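Putative type VI secretion protein (Escherichia coli, PDB 6SKI) is a type VI secretion effector, probably a phospholipase of the alpha/beta-hydrolase clan, that is loaded onto the VgrG spike for delivery. Local coordinates at residues 283-297 with 525-539. Sequence-based numbering, arbitrary orientation.
Sequences TAMNEYRYNFSLNSI and PNKPNDRWIRSVWYM
Strands 294-296 and 536-538 pair in parallel, their axes approaching to 4.6 Å with directions 27° apart, while a separate bridge joins R289 to P528. L294 N bonds S535 O at 2.8 Å and L294 O accepts W537 N; at the bridge, Y288 O takes N529 N and K527 O takes Y290 N. Between these places R534 reaches in, stretched out with CG anti to the backbone N (chi1 -167°), carrying its guanidinium between L294 CB on one face and E287 CG, 3.5 Å from R534 CZ, on the other; in its plane NE bonds F292 O at 3.1 Å. Two bonds in the plane of the R289 guanidinium fix its rotation: NE makes a salt bridge to the syn lone pair of E287 OE2 at 2.8 Å, and NH1 reaches N526 OD1 at 2.9 Å. E287 OE1 bonds S489. K527 NZ stands over a face of Y290, 4.1 Å from the ring centroid, a cation-pi contact. R534 also salt-bridges D245, consistent with a second-shell place beside a possible S197-H310-D245 triad. Loop residues 525-535 line the loop following strand 278-284, L294 touches E303 of strand 303-306, and I297 and M539 lie against helix 198-211.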
ATOM      1  N   THR A 283       8.123   6.727   8.429  1.00 44.76           N
ATOM      2  CA  THR A 283       6.950   6.847   9.280  1.00 44.76           C
ATOM      3  C   THR A 283       6.460   8.285   9.247  1.00 44.76           C
ATOM      4  O   THR A 283       7.264   9.220   9.224  1.00 44.76           O
ATOM      5  CB  THR A 283       7.286   6.401  10.715  1.00 44.76           C
ATOM      6  OG1 THR A 283       7.224   4.973  10.795  1.00 44.76           O
ATOM      7  CG2 THR A 283       6.333   7.009  11.731  1.00 44.76           C
ATOM      8  N   ALA A 284       5.143   8.458   9.228  1.00 44.38           N
ATOM      9  CA  ALA A 284       4.549   9.787   9.220  1.00 44.38           C
ATOM     10  C   ALA A 284       4.521  10.344  10.636  1.00 44.38           C
ATOM     11  O   ALA A 284       3.866   9.780  11.517  1.00 44.38           O
ATOM     12  CB  ALA A 284       3.140   9.731   8.641  1.00 44.38           C
ATOM     13  N   MET A 285       5.214  11.457  10.851  1.00 45.58           N
ATOM     14  CA  MET A 285       5.252  12.074  12.166  1.00 45.58           C
ATOM     15  C   MET A 285       4.011  12.895  12.464  1.00 45.58           C
ATOM     16  O   MET A 285       3.743  13.180  13.635  1.00 45.58           O
ATOM     17  CB  MET A 285       6.486  12.970  12.303  1.00 45.58           C
ATOM     18  CG  MET A 285       7.726  12.244  12.762  1.00 45.58           C
ATOM     19  SD  MET A 285       9.122  13.324  13.116  1.00 45.58           S
ATOM     20  CE  MET A 285       8.489  14.910  12.589  1.00 45.58           C
ATOM     21  N   ASN A 286       3.244  13.265  11.444  1.00 44.79           N
ATOM     22  CA  ASN A 286       2.062  14.097  11.605  1.00 44.79           C
ATOM     23  C   ASN A 286       0.839  13.397  11.046  1.00 44.79           C
ATOM     24  O   ASN A 286      -0.033  14.015  10.434  1.00 44.79           O
ATOM     25  CB  ASN A 286       2.256  15.460  10.950  1.00 44.79           C
ATOM     26  CG  ASN A 286       3.515  16.148  11.415  1.00 44.79           C
ATOM     27  OD1 ASN A 286       3.705  16.372  12.606  1.00 44.79           O
ATOM     28  ND2 ASN A 286       4.379  16.497  10.477  1.00 44.79           N
ATOM     29  N   GLU A 287       0.759  12.089  11.253  1.00 45.09           N
ATOM     30  CA  GLU A 287      -0.440  11.318  10.966  1.00 45.09           C
ATOM     31  C   GLU A 287      -1.100  10.995  12.296  1.00 45.09           C
ATOM     32  O   GLU A 287      -0.466  10.410  13.180  1.00 45.09           O
ATOM     33  CB  GLU A 287      -0.113  10.044  10.193  1.00 45.09           C
ATOM     34  CG  GLU A 287      -1.295   9.112  10.011  1.00 45.09           C
ATOM     35  CD  GLU A 287      -2.419   9.737   9.215  1.00 45.09           C
ATOM     36  OE1 GLU A 287      -2.149  10.638   8.398  1.00 45.09           O
ATOM     37  OE2 GLU A 287      -3.579   9.327   9.404  1.00 45.09           O
ATOM     38  N   TYR A 288      -2.365  11.382  12.437  1.00 45.01           N
ATOM     39  CA  TYR A 288      -3.029  11.351  13.729  1.00 45.01           C
ATOM     40  C   TYR A 288      -4.403  10.707  13.683  1.00 45.01           C
ATOM     41  O   TYR A 288      -5.085  10.683  14.710  1.00 45.01           O
ATOM     42  CB  TYR A 288      -3.162  12.776  14.278  1.00 45.01           C
ATOM     43  CG  TYR A 288      -1.840  13.481  14.425  1.00 45.01           C
ATOM     44  CD1 TYR A 288      -0.831  12.943  15.200  1.00 45.01           C
ATOM     45  CD2 TYR A 288      -1.590  14.669  13.761  1.00 45.01           C
ATOM     46  CE1 TYR A 288       0.378  13.577  15.328  1.00 45.01           C
ATOM     47  CE2 TYR A 288      -0.383  15.310  13.883  1.00 45.01           C
ATOM     48  CZ  TYR A 288       0.598  14.757  14.668  1.00 45.01           C
ATOM     49  OH  TYR A 288       1.810  15.389  14.798  1.00 45.01           O
ATOM     50  N   ARG A 289      -4.830  10.194  12.537  1.00 44.54           N
ATOM     51  CA  ARG A 289      -6.173   9.666  12.391  1.00 44.54           C
ATOM     52  C   ARG A 289      -6.353   8.404  13.228  1.00 44.54           C
ATOM     53  O   ARG A 289      -5.403   7.681  13.536  1.00 44.54           O
ATOM     54  CB  ARG A 289      -6.461   9.371  10.923  1.00 44.54           C
ATOM     55  CG  ARG A 289      -6.931  10.575  10.147  1.00 44.54           C
ATOM     56  CD  ARG A 289      -7.197  10.214   8.711  1.00 44.54           C
ATOM     57  NE  ARG A 289      -5.958   9.918   8.006  1.00 44.54           N
ATOM     58  CZ  ARG A 289      -5.865   9.795   6.690  1.00 44.54           C
ATOM     59  NH1 ARG A 289      -6.941   9.943   5.936  1.00 44.54           N
ATOM     60  NH2 ARG A 289      -4.696   9.525   6.129  1.00 44.54           N
ATOM     61  N   TYR A 290      -7.606   8.145  13.596  1.00 47.97           N
ATOM     62  CA  TYR A 290      -7.917   6.958  14.379  1.00 47.97           C
ATOM     63  C   TYR A 290      -7.889   5.708  13.512  1.00 47.97           C
ATOM     64  O   TYR A 290      -7.393   4.661  13.941  1.00 47.97           O
ATOM     65  CB  TYR A 290      -9.282   7.122  15.053  1.00 47.97           C
ATOM     66  CG  TYR A 290      -9.783   5.885  15.757  1.00 47.97           C
ATOM     67  CD1 TYR A 290      -9.526   5.678  17.101  1.00 47.97           C
ATOM     68  CD2 TYR A 290     -10.520   4.925  15.079  1.00 47.97           C
ATOM     69  CE1 TYR A 290      -9.980   4.552  17.747  1.00 47.97           C
ATOM     70  CE2 TYR A 290     -10.973   3.798  15.713  1.00 47.97           C
ATOM     71  CZ  TYR A 290     -10.703   3.615  17.048  1.00 47.97           C
ATOM     72  OH  TYR A 290     -11.158   2.489  17.691  1.00 47.97           O
ATOM     73  N   ASN A 291      -8.404   5.803  12.291  1.00 47.33           N
ATOM     74  CA  ASN A 291      -8.444   4.672  11.377  1.00 47.33           C
ATOM     75  C   ASN A 291      -7.099   4.392  10.729  1.00 47.33           C
ATOM     76  O   ASN A 291      -6.983   3.422   9.977  1.00 47.33           O
ATOM     77  CB  ASN A 291      -9.490   4.918  10.290  1.00 47.33           C
ATOM     78  CG  ASN A 291     -10.884   4.559  10.737  1.00 47.33           C
ATOM     79  OD1 ASN A 291     -11.071   3.706  11.599  1.00 47.33           O
ATOM     80  ND2 ASN A 291     -11.876   5.219  10.161  1.00 47.33           N
ATOM     81  N   PHE A 292      -6.085   5.209  11.003  1.00 44.12           N
ATOM     82  CA  PHE A 292      -4.750   5.033  10.439  1.00 44.12           C
ATOM     83  C   PHE A 292      -3.786   4.948  11.610  1.00 44.12           C
ATOM     84  O   PHE A 292      -3.188   5.941  12.021  1.00 44.12           O
ATOM     85  CB  PHE A 292      -4.396   6.167   9.494  1.00 44.12           C
ATOM     86  CG  PHE A 292      -5.223   6.194   8.247  1.00 44.12           C
ATOM     87  CD1 PHE A 292      -6.532   6.638   8.279  1.00 44.12           C
ATOM     88  CD2 PHE A 292      -4.694   5.778   7.044  1.00 44.12           C
ATOM     89  CE1 PHE A 292      -7.293   6.663   7.136  1.00 44.12           C
ATOM     90  CE2 PHE A 292      -5.452   5.805   5.898  1.00 44.12           C
ATOM     91  CZ  PHE A 292      -6.751   6.248   5.944  1.00 44.12           C
ATOM     92  N   SER A 293      -3.632   3.743  12.139  1.00 45.71           N
ATOM     93  CA  SER A 293      -2.708   3.478  13.226  1.00 45.71           C
ATOM     94  C   SER A 293      -1.484   2.765  12.675  1.00 45.71           C
ATOM     95  O   SER A 293      -1.591   1.921  11.783  1.00 45.71           O
ATOM     96  CB  SER A 293      -3.375   2.643  14.319  1.00 45.71           C
ATOM     97  OG  SER A 293      -3.803   1.393  13.818  1.00 45.71           O
ATOM     98  N   LEU A 294      -0.321   3.112  13.208  1.00 45.73           N
ATOM     99  CA  LEU A 294       0.944   2.638  12.678  1.00 45.73           C
ATOM    100  C   LEU A 294       1.271   1.256  13.215  1.00 45.73           C
ATOM    101  O   LEU A 294       0.987   0.946  14.371  1.00 45.73           O
ATOM    102  CB  LEU A 294       2.064   3.609  13.044  1.00 45.73           C
ATOM    103  CG  LEU A 294       3.461   3.264  12.543  1.00 45.73           C
ATOM    104  CD1 LEU A 294       3.521   3.306  11.035  1.00 45.73           C
ATOM    105  CD2 LEU A 294       4.477   4.199  13.156  1.00 45.73           C
ATOM    106  N   ASN A 295       1.834   0.415  12.355  1.00 46.12           N
ATOM    107  CA  ASN A 295       2.550  -0.782  12.777  1.00 46.12           C
ATOM    108  C   ASN A 295       4.034  -0.490  12.607  1.00 46.12           C
ATOM    109  O   ASN A 295       4.535  -0.419  11.482  1.00 46.12           O
ATOM    110  CB  ASN A 295       2.126  -2.008  11.974  1.00 46.12           C
ATOM    111  CG  ASN A 295       0.657  -2.321  12.123  1.00 46.12           C
ATOM    112  OD1 ASN A 295       0.281  -3.242  12.845  1.00 46.12           O
ATOM    113  ND2 ASN A 295      -0.184  -1.561  11.441  1.00 46.12           N
ATOM    114  N   SER A 296       4.730  -0.313  13.719  1.00 47.89           N
ATOM    115  CA  SER A 296       6.094   0.186  13.696  1.00 47.89           C
ATOM    116  C   SER A 296       7.097  -0.954  13.794  1.00 47.89           C
ATOM    117  O   SER A 296       6.858  -1.971  14.448  1.00 47.89           O
ATOM    118  CB  SER A 296       6.326   1.177  14.834  1.00 47.89           C
ATOM    119  OG  SER A 296       7.707   1.367  15.071  1.00 47.89           O
ATOM    120  N   ILE A 297       8.229  -0.765  13.126  1.00 47.75           N
ATOM    121  CA  ILE A 297       9.353  -1.682  13.186  1.00 47.75           C
ATOM    122  C   ILE A 297      10.524  -1.058  13.942  1.00 47.75           C
ATOM    123  O   ILE A 297      11.660  -1.500  13.808  1.00 47.75           O
ATOM    124  CB  ILE A 297       9.765  -2.144  11.779  1.00 47.75           C
ATOM    125  CG1 ILE A 297      10.415  -0.996  11.007  1.00 47.75           C
ATOM    126  CG2 ILE A 297       8.564  -2.670  11.024  1.00 47.75           C
ATOM    127  CD1 ILE A 297      11.026  -1.409   9.699  1.00 47.75           C
ATOM    128  N   PRO A 525     -14.866   9.773   8.923  1.00 47.98           N
ATOM    129  CA  PRO A 525     -13.877   8.826   8.393  1.00 47.98           C
ATOM    130  C   PRO A 525     -12.456   9.166   8.781  1.00 47.98           C
ATOM    131  O   PRO A 525     -11.643   8.256   8.980  1.00 47.98           O
ATOM    132  CB  PRO A 525     -14.078   8.935   6.875  1.00 47.98           C
ATOM    133  CG  PRO A 525     -15.427   9.556   6.718  1.00 47.98           C
ATOM    134  CD  PRO A 525     -15.501  10.530   7.837  1.00 47.98           C
ATOM    135  N   ASN A 526     -12.134  10.447   8.907  1.00 46.14           N
ATOM    136  CA  ASN A 526     -10.778  10.911   9.145  1.00 46.14           C
ATOM    137  C   ASN A 526     -10.671  11.532  10.524  1.00 46.14           C
ATOM    138  O   ASN A 526      -9.977  12.525  10.730  1.00 46.14           O
ATOM    139  CB  ASN A 526     -10.358  11.906   8.071  1.00 46.14           C
ATOM    140  CG  ASN A 526     -10.479  11.336   6.682  1.00 46.14           C
ATOM    141  OD1 ASN A 526      -9.821  10.356   6.343  1.00 46.14           O
ATOM    142  ND2 ASN A 526     -11.338  11.935   5.872  1.00 46.14           N
ATOM    143  N   LYS A 527     -11.342  10.928  11.488  1.00 46.71           N
ATOM    144  CA  LYS A 527     -11.383  11.497  12.823  1.00 46.71           C
ATOM    145  C   LYS A 527     -10.055  11.252  13.530  1.00 46.71           C
ATOM    146  O   LYS A 527      -9.492  10.161  13.431  1.00 46.71           O
ATOM    147  CB  LYS A 527     -12.526  10.883  13.624  1.00 46.71           C
ATOM    148  CG  LYS A 527     -12.255  10.695  15.095  1.00 46.71           C
ATOM    149  CD  LYS A 527     -13.089   9.566  15.652  1.00 46.71           C
ATOM    150  CE  LYS A 527     -12.445   8.962  16.877  1.00 46.71           C
ATOM    151  NZ  LYS A 527     -13.032   7.631  17.184  1.00 46.71           N
ATOM    152  N   PRO A 528      -9.534  12.259  14.223  1.00 45.85           N
ATOM    153  CA  PRO A 528      -8.240  12.098  14.885  1.00 45.85           C
ATOM    154  C   PRO A 528      -8.312  11.088  16.015  1.00 45.85           C
ATOM    155  O   PRO A 528      -9.356  10.887  16.636  1.00 45.85           O
ATOM    156  CB  PRO A 528      -7.947  13.506  15.413  1.00 45.85           C
ATOM    157  CG  PRO A 528      -9.304  14.087  15.600  1.00 45.85           C
ATOM    158  CD  PRO A 528     -10.039  13.629  14.382  1.00 45.85           C
ATOM    159  N   ASN A 529      -7.181  10.449  16.279  1.00 48.69           N
ATOM    160  CA  ASN A 529      -7.079   9.604  17.451  1.00 48.69           C
ATOM    161  C   ASN A 529      -7.163  10.474  18.700  1.00 48.69           C
ATOM    162  O   ASN A 529      -6.838  11.663  18.677  1.00 48.69           O
ATOM    163  CB  ASN A 529      -5.771   8.815  17.416  1.00 48.69           C
ATOM    164  CG  ASN A 529      -5.807   7.581  18.284  1.00 48.69           C
ATOM    165  OD1 ASN A 529      -6.700   6.746  18.160  1.00 48.69           O
ATOM    166  ND2 ASN A 529      -4.825   7.450  19.163  1.00 48.69           N
ATOM    167  N   ASP A 530      -7.624   9.877  19.795  1.00 52.93           N
ATOM    168  CA  ASP A 530      -7.882  10.658  20.996  1.00 52.93           C
ATOM    169  C   ASP A 530      -6.600  11.308  21.498  1.00 52.93           C
ATOM    170  O   ASP A 530      -5.541  10.677  21.546  1.00 52.93           O
ATOM    171  CB  ASP A 530      -8.491   9.779  22.086  1.00 52.93           C
ATOM    172  CG  ASP A 530      -9.531  10.515  22.909  1.00 52.93           C
ATOM    173  OD1 ASP A 530     -10.733  10.383  22.602  1.00 52.93           O
ATOM    174  OD2 ASP A 530      -9.147  11.230  23.858  1.00 52.93           O
ATOM    175  N   ARG A 531      -6.704  12.588  21.852  1.00 53.78           N
ATOM    176  CA  ARG A 531      -5.628  13.471  22.295  1.00 53.78           C
ATOM    177  C   ARG A 531      -4.699  13.824  21.143  1.00 53.78           C
ATOM    178  O   ARG A 531      -3.635  14.401  21.390  1.00 53.78           O
ATOM    179  CB  ARG A 531      -4.804  12.894  23.456  1.00 53.78           C
ATOM    180  CG  ARG A 531      -5.590  12.729  24.745  1.00 53.78           C
ATOM    181  CD  ARG A 531      -4.762  12.033  25.808  1.00 53.78           C
ATOM    182  NE  ARG A 531      -3.488  12.708  26.031  1.00 53.78           N
ATOM    183  CZ  ARG A 531      -2.342  12.077  26.266  1.00 53.78           C
ATOM    184  NH1 ARG A 531      -2.311  10.753  26.310  1.00 53.78           N
ATOM    185  NH2 ARG A 531      -1.228  12.771  26.457  1.00 53.78           N
ATOM    186  N   TRP A 532      -5.054  13.482  19.902  1.00 49.45           N
ATOM    187  CA  TRP A 532      -4.266  13.808  18.714  1.00 49.45           C
ATOM    188  C   TRP A 532      -2.905  13.118  18.752  1.00 49.45           C
ATOM    189  O   TRP A 532      -1.886  13.697  18.378  1.00 49.45           O
ATOM    190  CB  TRP A 532      -4.107  15.319  18.548  1.00 49.45           C
ATOM    191  CG  TRP A 532      -5.298  15.971  17.936  1.00 49.45           C
ATOM    192  CD1 TRP A 532      -6.396  16.441  18.588  1.00 49.45           C
ATOM    193  CD2 TRP A 532      -5.512  16.237  16.548  1.00 49.45           C
ATOM    194  NE1 TRP A 532      -7.285  16.978  17.693  1.00 49.45           N
ATOM    195  CE2 TRP A 532      -6.764  16.866  16.432  1.00 49.45           C
ATOM    196  CE3 TRP A 532      -4.767  16.003  15.390  1.00 49.45           C
ATOM    197  CZ2 TRP A 532      -7.288  17.262  15.208  1.00 49.45           C
ATOM    198  CZ3 TRP A 532      -5.288  16.398  14.178  1.00 49.45           C
ATOM    199  CH2 TRP A 532      -6.536  17.020  14.095  1.00 49.45           C
ATOM    200  N   ILE A 533      -2.897  11.870  19.208  1.00 49.60           N
ATOM    201  CA  ILE A 533      -1.699  11.045  19.267  1.00 49.60           C
ATOM    202  C   ILE A 533      -2.001   9.753  18.530  1.00 49.60           C
ATOM    203  O   ILE A 533      -2.960   9.052  18.870  1.00 49.60           O
ATOM    204  CB  ILE A 533      -1.265  10.753  20.712  1.00 49.60           C
ATOM    205  CG1 ILE A 533      -1.005  12.053  21.466  1.00 49.60           C
ATOM    206  CG2 ILE A 533      -0.032   9.874  20.728  1.00 49.60           C
ATOM    207  CD1 ILE A 533      -1.259  11.951  22.945  1.00 49.60           C
ATOM    208  N   ARG A 534      -1.188   9.437  17.528  1.00 45.91           N
ATOM    209  CA  ARG A 534      -1.432   8.260  16.713  1.00 45.91           C
ATOM    210  C   ARG A 534      -1.189   6.986  17.514  1.00 45.91           C
ATOM    211  O   ARG A 534      -0.308   6.921  18.374  1.00 45.91           O
ATOM    212  CB  ARG A 534      -0.534   8.282  15.482  1.00 45.91           C
ATOM    213  CG  ARG A 534      -0.897   7.282  14.415  1.00 45.91           C
ATOM    214  CD  ARG A 534       0.281   7.045  13.505  1.00 45.91           C
ATOM    215  NE  ARG A 534      -0.120   6.485  12.223  1.00 45.91           N
ATOM    216  CZ  ARG A 534       0.677   6.413  11.166  1.00 45.91           C
ATOM    217  NH1 ARG A 534       1.917   6.869  11.245  1.00 45.91           N
ATOM    218  NH2 ARG A 534       0.238   5.886  10.034  1.00 45.91           N
ATOM    219  N   SER A 535      -1.982   5.962  17.214  1.00 48.09           N
ATOM    220  CA  SER A 535      -1.831   4.663  17.851  1.00 48.09           C
ATOM    221  C   SER A 535      -0.739   3.880  17.138  1.00 48.09           C
ATOM    222  O   SER A 535      -0.811   3.667  15.924  1.00 48.09           O
ATOM    223  CB  SER A 535      -3.149   3.895  17.820  1.00 48.09           C
ATOM    224  OG  SER A 535      -3.891   4.105  19.005  1.00 48.09           O
ATOM    225  N   VAL A 536       0.275   3.459  17.884  1.00 49.48           N
ATOM    226  CA  VAL A 536       1.398   2.710  17.340  1.00 49.48           C
ATOM    227  C   VAL A 536       1.391   1.315  17.945  1.00 49.48           C
ATOM    228  O   VAL A 536       1.288   1.159  19.167  1.00 49.48           O
ATOM    229  CB  VAL A 536       2.733   3.422  17.610  1.00 49.48           C
ATOM    230  CG1 VAL A 536       3.841   2.765  16.828  1.00 49.48           C
ATOM    231  CG2 VAL A 536       2.626   4.883  17.241  1.00 49.48           C
ATOM    232  N   TRP A 537       1.492   0.306  17.088  1.00 50.84           N
ATOM    233  CA  TRP A 537       1.620  -1.088  17.484  1.00 50.84           C
ATOM    234  C   TRP A 537       3.041  -1.516  17.148  1.00 50.84           C
ATOM    235  O   TRP A 537       3.407  -1.598  15.972  1.00 50.84           O
ATOM    236  CB  TRP A 537       0.602  -1.964  16.758  1.00 50.84           C
ATOM    237  CG  TRP A 537      -0.774  -1.377  16.672  1.00 50.84           C
ATOM    238  CD1 TRP A 537      -1.508  -1.185  15.538  1.00 50.84           C
ATOM    239  CD2 TRP A 537      -1.591  -0.920  17.757  1.00 50.84           C
ATOM    240  NE1 TRP A 537      -2.723  -0.631  15.847  1.00 50.84           N
ATOM    241  CE2 TRP A 537      -2.800  -0.459  17.203  1.00 50.84           C
ATOM    242  CE3 TRP A 537      -1.416  -0.853  19.142  1.00 50.84           C
ATOM    243  CZ2 TRP A 537      -3.827   0.063  17.984  1.00 50.84           C
ATOM    244  CZ3 TRP A 537      -2.436  -0.335  19.914  1.00 50.84           C
ATOM    245  CH2 TRP A 537      -3.626   0.116  19.334  1.00 50.84           C
ATOM    246  N   TYR A 538       3.851  -1.748  18.171  1.00 53.31           N
ATOM    247  CA  TYR A 538       5.198  -2.234  17.936  1.00 53.31           C
ATOM    248  C   TYR A 538       5.199  -3.754  17.808  1.00 53.31           C
ATOM    249  O   TYR A 538       4.220  -4.437  18.120  1.00 53.31           O
ATOM    250  CB  TYR A 538       6.136  -1.770  19.046  1.00 53.31           C
ATOM    251  CG  TYR A 538       6.147  -0.271  19.226  1.00 53.31           C
ATOM    252  CD1 TYR A 538       7.098   0.512  18.590  1.00 53.31           C
ATOM    253  CD2 TYR A 538       5.207   0.361  20.026  1.00 53.31           C
ATOM    254  CE1 TYR A 538       7.113   1.881  18.746  1.00 53.31           C
ATOM    255  CE2 TYR A 538       5.216   1.730  20.186  1.00 53.31           C
ATOM    256  CZ  TYR A 538       6.171   2.485  19.544  1.00 53.31           C
ATOM    257  OH  TYR A 538       6.186   3.849  19.700  1.00 53.31           O
ATOM    258  N   MET A 539       6.318  -4.284  17.330  1.00 58.02           N
ATOM    259  CA  MET A 539       6.444  -5.715  17.086  1.00 58.02           C
ATOM    260  C   MET A 539       6.856  -6.461  18.349  1.00 58.02           C
ATOM    261  O   MET A 539       6.202  -7.422  18.754  1.00 58.02           O
ATOM    262  CB  MET A 539       7.453  -5.972  15.969  1.00 58.02           C
ATOM    263  CG  MET A 539       6.822  -6.176  14.605  1.00 58.02           C
ATOM    264  SD  MET A 539       8.015  -6.022  13.264  1.00 58.02           S
ATOM    265  CE  MET A 539       9.524  -6.471  14.106  1.00 58.02           C
TER